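Local coordinates for protein TlmII (PDB 4HVM) that takes part in tallysomycin biosynthesis, probably as a condensation-domain protein of nonribosomal peptide assembly that may bind phosphopantetheine, at residues Val68-Val71 / Trp77-Thr80; Arg112-Asp115 / Pro120-Arg123. All coordinates share one frame; numbering follows the deposited sequence.

Contact 1 (Val68-Val71 / Trp77-Thr80)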
# COMPACT_ATOMS: atom_id res chain seq x y z
N VAL A 68 17.44 -9.45 2.88
CA VAL A 68 16.82 -10.63 3.46
C VAL A 68 16.09 -11.50 2.44
O VAL A 68 15.33 -11.01 1.61
CB VAL A 68 15.85 -10.24 4.61
CG1 VAL A 68 14.80 -11.32 4.84
CG2 VAL A 68 16.64 -9.96 5.88
N ASN A 69 16.37 -12.80 2.50
CA ASN A 69 15.62 -13.79 1.73
C ASN A 69 14.80 -14.65 2.67
O ASN A 69 15.05 -14.68 3.87
CB ASN A 69 16.56 -14.65 0.89
CG ASN A 69 17.21 -13.87 -0.24
OD1 ASN A 69 18.31 -13.34 -0.09
ND2 ASN A 69 16.53 -13.79 -1.37
N PHE A 70 13.81 -15.36 2.13
CA PHE A 70 12.91 -16.16 2.96
C PHE A 70 13.12 -17.65 2.77
O PHE A 70 13.41 -18.12 1.66
CB PHE A 70 11.46 -15.78 2.69
CG PHE A 70 11.12 -14.38 3.10
CD1 PHE A 70 10.80 -14.09 4.42
CD2 PHE A 70 11.14 -13.35 2.18
CE1 PHE A 70 10.50 -12.79 4.80
CE2 PHE A 70 10.83 -12.06 2.56
CZ PHE A 70 10.51 -11.78 3.87
N VAL A 71 12.96 -18.41 3.85
CA VAL A 71 13.09 -19.85 3.80
C VAL A 71 11.82 -20.52 4.30
O VAL A 71 11.52 -20.49 5.50
CB VAL A 71 14.28 -20.33 4.66
CG1 VAL A 71 14.36 -21.85 4.63
CG2 VAL A 71 15.58 -19.72 4.16
N TRP A 77 11.03 -18.28 7.69
CA TRP A 77 12.23 -17.75 8.34
C TRP A 77 12.92 -16.68 7.49
O TRP A 77 12.79 -16.67 6.27
CB TRP A 77 13.21 -18.87 8.65
CG TRP A 77 12.64 -19.96 9.49
CD1 TRP A 77 11.90 -21.03 9.06
CD2 TRP A 77 12.75 -20.11 10.92
NE1 TRP A 77 11.55 -21.82 10.13
CE2 TRP A 77 12.06 -21.28 11.28
CE3 TRP A 77 13.38 -19.36 11.92
CZ2 TRP A 77 11.97 -21.72 12.59
CZ3 TRP A 77 13.29 -19.80 13.23
CH2 TRP A 77 12.59 -20.97 13.55
N MSE A 78 13.65 -15.79 8.15
CA MSE A 78 14.40 -14.75 7.45
C MSE A 78 15.89 -15.08 7.43
O MSE A 78 16.45 -15.57 8.41
CB MSE A 78 14.16 -13.38 8.07
CG MSE A 78 12.88 -12.70 7.59
SE MSE A 78 12.43 -11.09 8.59
CE MSE A 78 14.12 -10.14 8.49
N ARG A 79 16.53 -14.81 6.30
CA ARG A 79 17.94 -15.12 6.11
C ARG A 79 18.66 -13.90 5.54
O ARG A 79 18.27 -13.38 4.49
CB ARG A 79 18.08 -16.30 5.14
CG ARG A 79 19.50 -16.78 4.90
CD ARG A 79 19.52 -17.84 3.79
NE ARG A 79 20.79 -18.56 3.73
CZ ARG A 79 21.07 -19.66 4.44
NH1 ARG A 79 20.16 -20.16 5.27
NH2 ARG A 79 22.25 -20.25 4.32
N THR A 80 19.69 -13.43 6.23
CA THR A 80 20.37 -12.21 5.82
C THR A 80 21.51 -12.49 4.84
O THR A 80 22.53 -13.08 5.21
CB THR A 80 20.90 -11.42 7.02
OG1 THR A 80 19.83 -11.15 7.92
CG2 THR A 80 21.50 -10.10 6.55

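Contact 2 (Arg112-Asp115 / Pro120-Arg123)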
# COMPACT_ATOMS: atom_id res chain seq x y z
N ARG A 112 9.32 -8.63 -13.09
CA ARG A 112 10.30 -9.69 -13.29
C ARG A 112 10.20 -10.72 -12.16
O ARG A 112 10.24 -10.36 -10.99
CB ARG A 112 11.71 -9.11 -13.38
CG ARG A 112 12.77 -10.11 -13.79
CD ARG A 112 14.02 -9.41 -14.29
NE ARG A 112 14.50 -8.42 -13.32
CZ ARG A 112 15.35 -8.69 -12.34
NH1 ARG A 112 15.83 -9.92 -12.19
NH2 ARG A 112 15.73 -7.73 -11.50
N PRO A 113 10.07 -12.01 -12.53
CA PRO A 113 9.90 -13.09 -11.55
C PRO A 113 11.13 -13.27 -10.65
O PRO A 113 12.23 -13.52 -11.14
CB PRO A 113 9.70 -14.33 -12.43
CG PRO A 113 10.33 -13.98 -13.73
CD PRO A 113 10.07 -12.51 -13.91
N THR A 114 10.92 -13.13 -9.35
CA THR A 114 12.02 -13.14 -8.40
C THR A 114 11.90 -14.31 -7.42
O THR A 114 10.85 -14.51 -6.80
CB THR A 114 12.05 -11.82 -7.59
OG1 THR A 114 11.91 -10.71 -8.48
CG2 THR A 114 13.35 -11.69 -6.82
N ASP A 115 12.97 -15.09 -7.30
CA ASP A 115 13.03 -16.18 -6.33
C ASP A 115 13.26 -15.60 -4.93
O ASP A 115 14.34 -15.11 -4.63
CB ASP A 115 14.14 -17.16 -6.68
CG ASP A 115 14.05 -18.46 -5.91
OD1 ASP A 115 13.17 -18.59 -5.03
OD2 ASP A 115 14.87 -19.36 -6.19
N PRO A 120 17.87 -10.94 -4.67
CA PRO A 120 17.61 -9.70 -3.93
C PRO A 120 16.16 -9.25 -4.08
O PRO A 120 15.66 -9.13 -5.20
CB PRO A 120 18.56 -8.69 -4.58
CG PRO A 120 18.96 -9.30 -5.89
CD PRO A 120 18.97 -10.77 -5.64
N LEU A 121 15.49 -8.99 -2.96
CA LEU A 121 14.08 -8.63 -2.96
C LEU A 121 13.85 -7.12 -2.85
O LEU A 121 12.72 -6.65 -2.90
CB LEU A 121 13.34 -9.36 -1.84
CG LEU A 121 13.42 -10.89 -1.87
CD1 LEU A 121 12.64 -11.49 -0.71
CD2 LEU A 121 12.90 -11.41 -3.19
N VAL A 122 14.94 -6.38 -2.70
CA VAL A 122 14.89 -4.92 -2.71
C VAL A 122 15.94 -4.39 -3.67
O VAL A 122 17.13 -4.41 -3.38
CB VAL A 122 15.14 -4.34 -1.31
CG1 VAL A 122 15.21 -2.82 -1.38
CG2 VAL A 122 14.04 -4.78 -0.35
N ARG A 123 15.49 -3.91 -4.83
CA ARG A 123 16.39 -3.40 -5.85
C ARG A 123 16.34 -1.87 -5.92
O ARG A 123 15.27 -1.28 -6.02
CB ARG A 123 16.03 -3.99 -7.22
CG ARG A 123 16.25 -5.50 -7.29
CD ARG A 123 15.56 -6.11 -8.50
NE ARG A 123 14.74 -7.25 -8.10
CZ ARG A 123 13.47 -7.43 -8.47
NH1 ARG A 123 12.88 -6.55 -9.26
NH2 ARG A 123 12.81 -8.50 -8.05

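Contact 1 (Val68-Val71 / Trp77-Thr80)
Val68-Val71 and Trp77-Thr80 are the two arms of a beta hairpin in the small antiparallel sheet of the condensation domain, where strand 13-15 flanks the second arm. Asn69 faces Arg79 in a hydrogen-bonded pair, with Asn69 N to Arg79 O at 2.8 Å and Arg79 N to Asn69 O also at 2.8 Å. Val71 and Trp77 form the next such pair, Val71 N reaching Trp77 O at 3.0 Å, while the return bond from Trp77 N to Val71 O is more bent, 137° at the hydrogen. Val68, Phe70, Met78 and Thr80 share one face of the sheet. There the selenomethionine Met78 packs diagonally across from Val68 and directly opposite Phe70: its CG sits 3.6 Å from Val68 CG1 and 3.7 Å from Phe70 CE1, with the Phe70 side chain running alongside it in the same direction. A bend at chi3 (51°) carries Met78 CE back over the valine, 3.6 Å from Val68 CG2. On the other face the Trp77 ring turns its edge to Val71 O, its NE1 bonds to Asp74 O in the turn, and Arg15 makes a cation-pi contact with it. Backbone bonds thus set the pairing, while the apolar side chains on the Phe70-Met78 face pack against Leu65, Met143, Leu144 and Gln20 of helix 18-27.

Contact 2 (Arg112-Asp115 / Pro120-Arg123)
Thr114 reaches from the loop that follows helix 98-110 toward Leu121 and Arg123, where the chain enters strand 122-128. Its CB lies near Arg123 NH2, whose modelled position against the threonine is doubtful, and from CB the side chain forks. The hydroxyl branch turns back along its own segment, OG1 donating to Arg112 O at 3.0 Å with the donor tilted 34° from that carbonyl plane; OG1 also stands at the edge of the Arg123 guanidinium, but the modelled spacing is too short and too poorly angled to be read as a bond. With OG1 anti to the carbonyl carbon (chi1 -47°), the methyl is left anti to the backbone N, facing the other segment: CG2 meets Leu121 CD2 at 3.7 Å and Pro120 O at 3.8 Å, and also lies near the doubtful Arg123 NH2. Arg123 comes from the opposite direction, and its guanidinium takes Arg112 NH2 over one face. The two guanidinium planes are 53° apart, with Arg112 NH2 at 3.4 Å from Arg123 CD and 3.6 Å from Arg123 NE. Asp109, at the end of helix 98-110, probably makes this closeness tolerable: one carboxylate oxygen pairs with Arg112 NH2, the other with Arg123 NH1. Phe36 of strand 36-44 touches Thr114, Leu121 and Arg123 alike. A glycine in place of Thr114 removes hydroxyl and methyl, and would probably leave Arg112 O without this donor and a gap beside Leu121 CD2. The Asp109 carboxylate is likely to ease the repulsion between the guanidinium groups, its two salt bridges linking loop and strand through the helix end, with a small apolar touch beside them.

Contact 1 is complete before contact 2 begins along the chain; both belong to the condensation domain, their centres about 13 Å apart. Contact 1 belongs to the small antiparallel sheet; contact 2 lies at the return of a beta-alpha-beta crossover, in which strand 87-91, helix 98-110 and strand 122-128 follow one another and the two strands run parallel in the five-stranded mixed sheet. Leu121 joins the two regions: its CD1 packs 3.6 Å from Val68 O and 3.8 Å from Phe70 CD2. Asn69 ND2 adds a hydrogen bond to Asp119 O, between the segments of contact 2, so the hairpin is seated against the loop leading into strand 122-128.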